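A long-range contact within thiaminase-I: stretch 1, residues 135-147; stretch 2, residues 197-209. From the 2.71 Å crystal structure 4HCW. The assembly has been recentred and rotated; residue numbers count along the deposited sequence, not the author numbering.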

# COMPACT_ATOMS: atom_id res chain seq x y z
N SER A 135 10.93 13.46 8.69
CA SER A 135 11.25 12.71 7.48
C SER A 135 12.34 11.68 7.77
O SER A 135 12.99 11.72 8.81
CB SER A 135 11.69 13.65 6.36
OG SER A 135 12.87 14.36 6.72
N LEU A 136 12.55 10.75 6.84
CA LEU A 136 13.54 9.70 7.01
C LEU A 136 14.97 10.22 6.92
O LEU A 136 15.86 9.74 7.63
CB LEU A 136 13.33 8.56 6.01
CG LEU A 136 12.46 7.41 6.50
CD1 LEU A 136 12.29 6.35 5.42
CD2 LEU A 136 13.06 6.79 7.76
N LEU A 137 15.20 11.18 6.03
CA LEU A 137 16.51 11.81 5.91
C LEU A 137 16.88 12.51 7.20
O LEU A 137 18.00 12.38 7.70
CB LEU A 137 16.52 12.81 4.75
CG LEU A 137 16.66 12.24 3.34
CD1 LEU A 137 16.60 13.35 2.31
CD2 LEU A 137 17.96 11.46 3.21
N GLU A 138 15.93 13.27 7.75
CA GLU A 138 16.11 13.94 9.02
C GLU A 138 16.40 12.93 10.13
O GLU A 138 17.27 13.15 10.97
CB GLU A 138 14.86 14.75 9.36
CG GLU A 138 14.87 15.39 10.74
CD GLU A 138 13.56 16.09 11.07
OE1 GLU A 138 13.37 16.47 12.24
OE2 GLU A 138 12.73 16.26 10.15
N LEU A 139 15.67 11.82 10.11
CA LEU A 139 15.82 10.78 11.11
C LEU A 139 17.16 10.06 10.98
O LEU A 139 17.81 9.76 11.98
CB LEU A 139 14.67 9.77 11.02
CG LEU A 139 14.64 8.65 12.06
N ALA A 140 17.56 9.78 9.74
CA ALA A 140 18.79 9.05 9.47
C ALA A 140 20.02 9.79 9.97
O ALA A 140 20.95 9.17 10.51
CB ALA A 140 18.91 8.76 7.98
N GLN A 141 20.03 11.10 9.80
CA GLN A 141 21.15 11.93 10.23
C GLN A 141 21.27 11.93 11.75
O GLN A 141 22.37 11.94 12.30
CB GLN A 141 20.97 13.36 9.73
CG GLN A 141 20.95 13.49 8.22
CD GLN A 141 20.44 14.84 7.75
OE1 GLN A 141 20.02 15.67 8.56
NE2 GLN A 141 20.47 15.06 6.44
N LYS A 142 20.12 11.90 12.43
CA LYS A 142 20.09 11.97 13.88
C LYS A 142 20.48 10.65 14.54
O LYS A 142 21.21 10.63 15.53
CB LYS A 142 18.71 12.42 14.36
CG LYS A 142 18.32 13.82 13.95
CD LYS A 142 16.90 14.14 14.36
CE LYS A 142 16.50 15.56 14.02
NZ LYS A 142 15.09 15.83 14.39
N VAL A 143 19.98 9.54 13.99
CA VAL A 143 20.22 8.23 14.58
C VAL A 143 21.63 7.70 14.33
O VAL A 143 22.15 6.92 15.12
CB VAL A 143 19.18 7.19 14.10
CG1 VAL A 143 17.78 7.62 14.49
CG2 VAL A 143 19.28 6.98 12.60
N GLY A 144 22.24 8.13 13.23
CA GLY A 144 23.60 7.72 12.91
C GLY A 144 23.68 6.47 12.06
O GLY A 144 22.72 6.10 11.38
N TYR A 145 24.83 5.81 12.11
CA TYR A 145 25.11 4.65 11.27
C TYR A 145 24.48 3.37 11.83
O TYR A 145 24.75 2.99 12.97
CB TYR A 145 26.62 4.48 11.11
CG TYR A 145 27.04 3.27 10.30
CD1 TYR A 145 27.01 3.29 8.92
CD2 TYR A 145 27.48 2.11 10.93
CE1 TYR A 145 27.39 2.19 8.18
CE2 TYR A 145 27.87 1.01 10.20
CZ TYR A 145 27.83 1.05 8.82
OH TYR A 145 28.22 -0.05 8.09
N GLU A 146 23.66 2.71 11.02
CA GLU A 146 23.01 1.45 11.38
C GLU A 146 22.22 1.53 12.69
O GLU A 146 22.68 1.03 13.72
CB GLU A 146 24.02 0.30 11.43
CG GLU A 146 24.51 -0.15 10.07
CD GLU A 146 25.44 -1.35 10.17
OE1 GLU A 146 25.81 -1.73 11.30
OE2 GLU A 146 25.79 -1.92 9.11
N GLN A 147 21.04 2.13 12.63
CA GLN A 147 20.19 2.25 13.81
C GLN A 147 18.75 1.85 13.50
O GLN A 147 18.14 1.07 14.23
CB GLN A 147 20.24 3.67 14.36
CG GLN A 147 20.36 3.75 15.87
CD GLN A 147 21.68 3.21 16.37
OE1 GLN A 147 22.71 3.35 15.71
NE2 GLN A 147 21.67 2.59 17.55
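Stretch 2 (197-209) QKYRTILDSTVVA

The most unusual feature of this contact is the side chain of Ser205, whose single hydroxyl sits among carbonyl oxygens where the helix of stretch 1 ends. Ser205 OG lies 3.0 Å from Ala140 O and 2.9 Å from Gly144 O. Thr201 O, in its own stretch, is 3.3 Å from the same Ser205 OG. One proton cannot satisfy all three, and the geometry does not settle which carbonyl receives it. Ser205 is buried, and its chi1 is m. The hydroxyl also packs close to Ala140, with Ser205 OG 3.2 Å from Ala140 CB.

Stretch 2 opens inside a helix that began earlier in the chain. A type I turn then runs from Leu203 to Thr206, and an extended segment follows through Thr206 and Val207. The helix of stretch 1 covers 136-143. The two helices run in broadly the same direction, crossing at 49° with a closest axial approach of 8.9 Å.

Between the helices the packing is mainly apolar. Leu137 is the most covered residue of stretch 1. Its CB points sideways, but the end of its side chain comes nearer to stretch 2. Leu137 CD2 reaches Lys198 O at 3.3 Å and Ile202 CG1 at 3.7 Å. Leu137 CD1 also lies 3.7 Å from Lys198 CD, in the aliphatic part of the lysine. Ile202 meets Leu136 as well, with Ile202 CD1 4.1 Å from Leu136 CB. One turn on from Leu136, Ala140 points toward stretch 2. Its small side chain rests on the helix backbone, with Ala140 CB 3.8 Å from Thr201 O and 4.1 Å from Ile202 CA.

Beyond the helices the contact passes to the backbone. Gly144 leaves helical geometry with positive phi, at angles where a CB would be jammed against the preceding carbonyl. The chain then runs alongside the turn of stretch 2. Glu146 N donates a hydrogen bond to Asp204 O at 2.7 Å, and Gln147 N donates one to Ser205 O at 2.8 Å. The backbones are close here, with Glu146 CA 4.1 Å from Ser205 CA. Asp204 O also has the Tyr145 ring beside it, at 3.2 Å from Tyr145 CD1. The approach to the ring is oblique.

Val207 adds an apolar contact near the end. Its CG2 lies 3.6 Å from Glu146 C and 3.8 Å from Gln147 N, so the methyl packs on the backbone of stretch 1. Together the two stretches bury 673 Å², summed over both sides.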

# COMPACT_ATOMS: atom_id res chain seq x y z
N GLN A 197 22.56 10.22 -3.44
CA GLN A 197 23.21 10.65 -2.21
C GLN A 197 22.26 10.53 -1.02
O GLN A 197 22.64 10.04 0.04
CB GLN A 197 23.70 12.10 -2.34
CG GLN A 197 24.29 12.69 -1.07
CD GLN A 197 25.68 12.17 -0.77
OE1 GLN A 197 25.88 10.98 -0.54
NE2 GLN A 197 26.66 13.08 -0.76
N LYS A 198 21.02 10.98 -1.22
CA LYS A 198 20.00 10.94 -0.17
C LYS A 198 19.69 9.50 0.24
O LYS A 198 19.57 9.20 1.43
CB LYS A 198 18.72 11.62 -0.66
CG LYS A 198 18.92 13.02 -1.21
CD LYS A 198 19.36 13.99 -0.14
CE LYS A 198 19.42 15.41 -0.68
NZ LYS A 198 18.11 15.85 -1.23
N TYR A 199 19.56 8.63 -0.75
CA TYR A 199 19.24 7.22 -0.51
C TYR A 199 20.34 6.55 0.30
O TYR A 199 20.06 5.74 1.19
CB TYR A 199 19.05 6.49 -1.84
CG TYR A 199 18.54 5.07 -1.72
CD1 TYR A 199 19.41 4.01 -1.48
CD2 TYR A 199 17.19 4.78 -1.85
CE1 TYR A 199 18.95 2.71 -1.37
CE2 TYR A 199 16.71 3.49 -1.75
CZ TYR A 199 17.60 2.46 -1.50
OH TYR A 199 17.14 1.16 -1.40
N ARG A 200 21.59 6.89 -0.01
CA ARG A 200 22.73 6.30 0.68
C ARG A 200 22.76 6.71 2.15
O ARG A 200 23.16 5.92 3.01
CB ARG A 200 24.04 6.71 -0.01
CG ARG A 200 25.23 5.83 0.34
CD ARG A 200 24.94 4.37 0.02
NE ARG A 200 26.17 3.61 -0.24
CZ ARG A 200 26.90 3.03 0.70
NH1 ARG A 200 28.00 2.36 0.37
NH2 ARG A 200 26.54 3.11 1.97
N THR A 201 22.32 7.93 2.42
CA THR A 201 22.25 8.44 3.79
C THR A 201 21.30 7.57 4.62
O THR A 201 21.60 7.22 5.76
CB THR A 201 21.76 9.90 3.82
OG1 THR A 201 22.70 10.73 3.13
CG2 THR A 201 21.62 10.39 5.26
N ILE A 202 20.16 7.23 4.03
CA ILE A 202 19.16 6.40 4.69
C ILE A 202 19.63 4.96 4.81
O ILE A 202 19.48 4.33 5.86
CB ILE A 202 17.82 6.44 3.93
CG1 ILE A 202 17.34 7.89 3.81
CG2 ILE A 202 16.78 5.58 4.63
CD1 ILE A 202 16.05 8.03 3.04
N LEU A 203 20.22 4.44 3.73
CA LEU A 203 20.71 3.06 3.71
C LEU A 203 21.80 2.83 4.77
O LEU A 203 21.89 1.75 5.35
CB LEU A 203 21.24 2.70 2.32
CG LEU A 203 21.86 1.31 2.16
CD1 LEU A 203 20.88 0.22 2.57
CD2 LEU A 203 22.35 1.09 0.74
N ASP A 204 22.61 3.85 5.01
CA ASP A 204 23.68 3.75 6.00
C ASP A 204 23.13 3.73 7.43
O ASP A 204 23.81 3.29 8.36
CB ASP A 204 24.68 4.90 5.84
CG ASP A 204 25.54 4.75 4.61
OD1 ASP A 204 25.76 3.61 4.17
OD2 ASP A 204 26.00 5.79 4.08
N SER A 205 21.90 4.19 7.59
CA SER A 205 21.26 4.23 8.90
C SER A 205 20.42 2.97 9.16
O SER A 205 19.82 2.83 10.21
CB SER A 205 20.38 5.47 9.03
OG SER A 205 21.15 6.65 8.95
N THR A 206 20.40 2.07 8.18
CA THR A 206 19.62 0.84 8.31
C THR A 206 20.49 -0.36 8.67
O THR A 206 21.55 -0.57 8.09
CB THR A 206 18.83 0.52 7.03
OG1 THR A 206 19.75 0.30 5.94
CG2 THR A 206 17.90 1.67 6.67
N VAL A 207 20.03 -1.14 9.64
CA VAL A 207 20.73 -2.34 10.05
C VAL A 207 20.41 -3.48 9.10
O VAL A 207 19.25 -3.66 8.70
CB VAL A 207 20.34 -2.76 11.48
CG1 VAL A 207 21.19 -3.93 11.96
CG2 VAL A 207 20.47 -1.58 12.43
N VAL A 208 21.42 -4.25 8.71
CA VAL A 208 21.21 -5.41 7.86
C VAL A 208 20.45 -6.48 8.64
O VAL A 208 21.04 -7.39 9.22
CB VAL A 208 22.54 -5.99 7.35
CG1 VAL A 208 22.28 -7.08 6.31
CG2 VAL A 208 23.41 -4.89 6.76
N ALA A 209 19.13 -6.35 8.65
CA ALA A 209 18.27 -7.28 9.37
C ALA A 209 16.90 -7.37 8.70
O ALA A 209 16.31 -6.35 8.34
CB ALA A 209 18.13 -6.86 10.82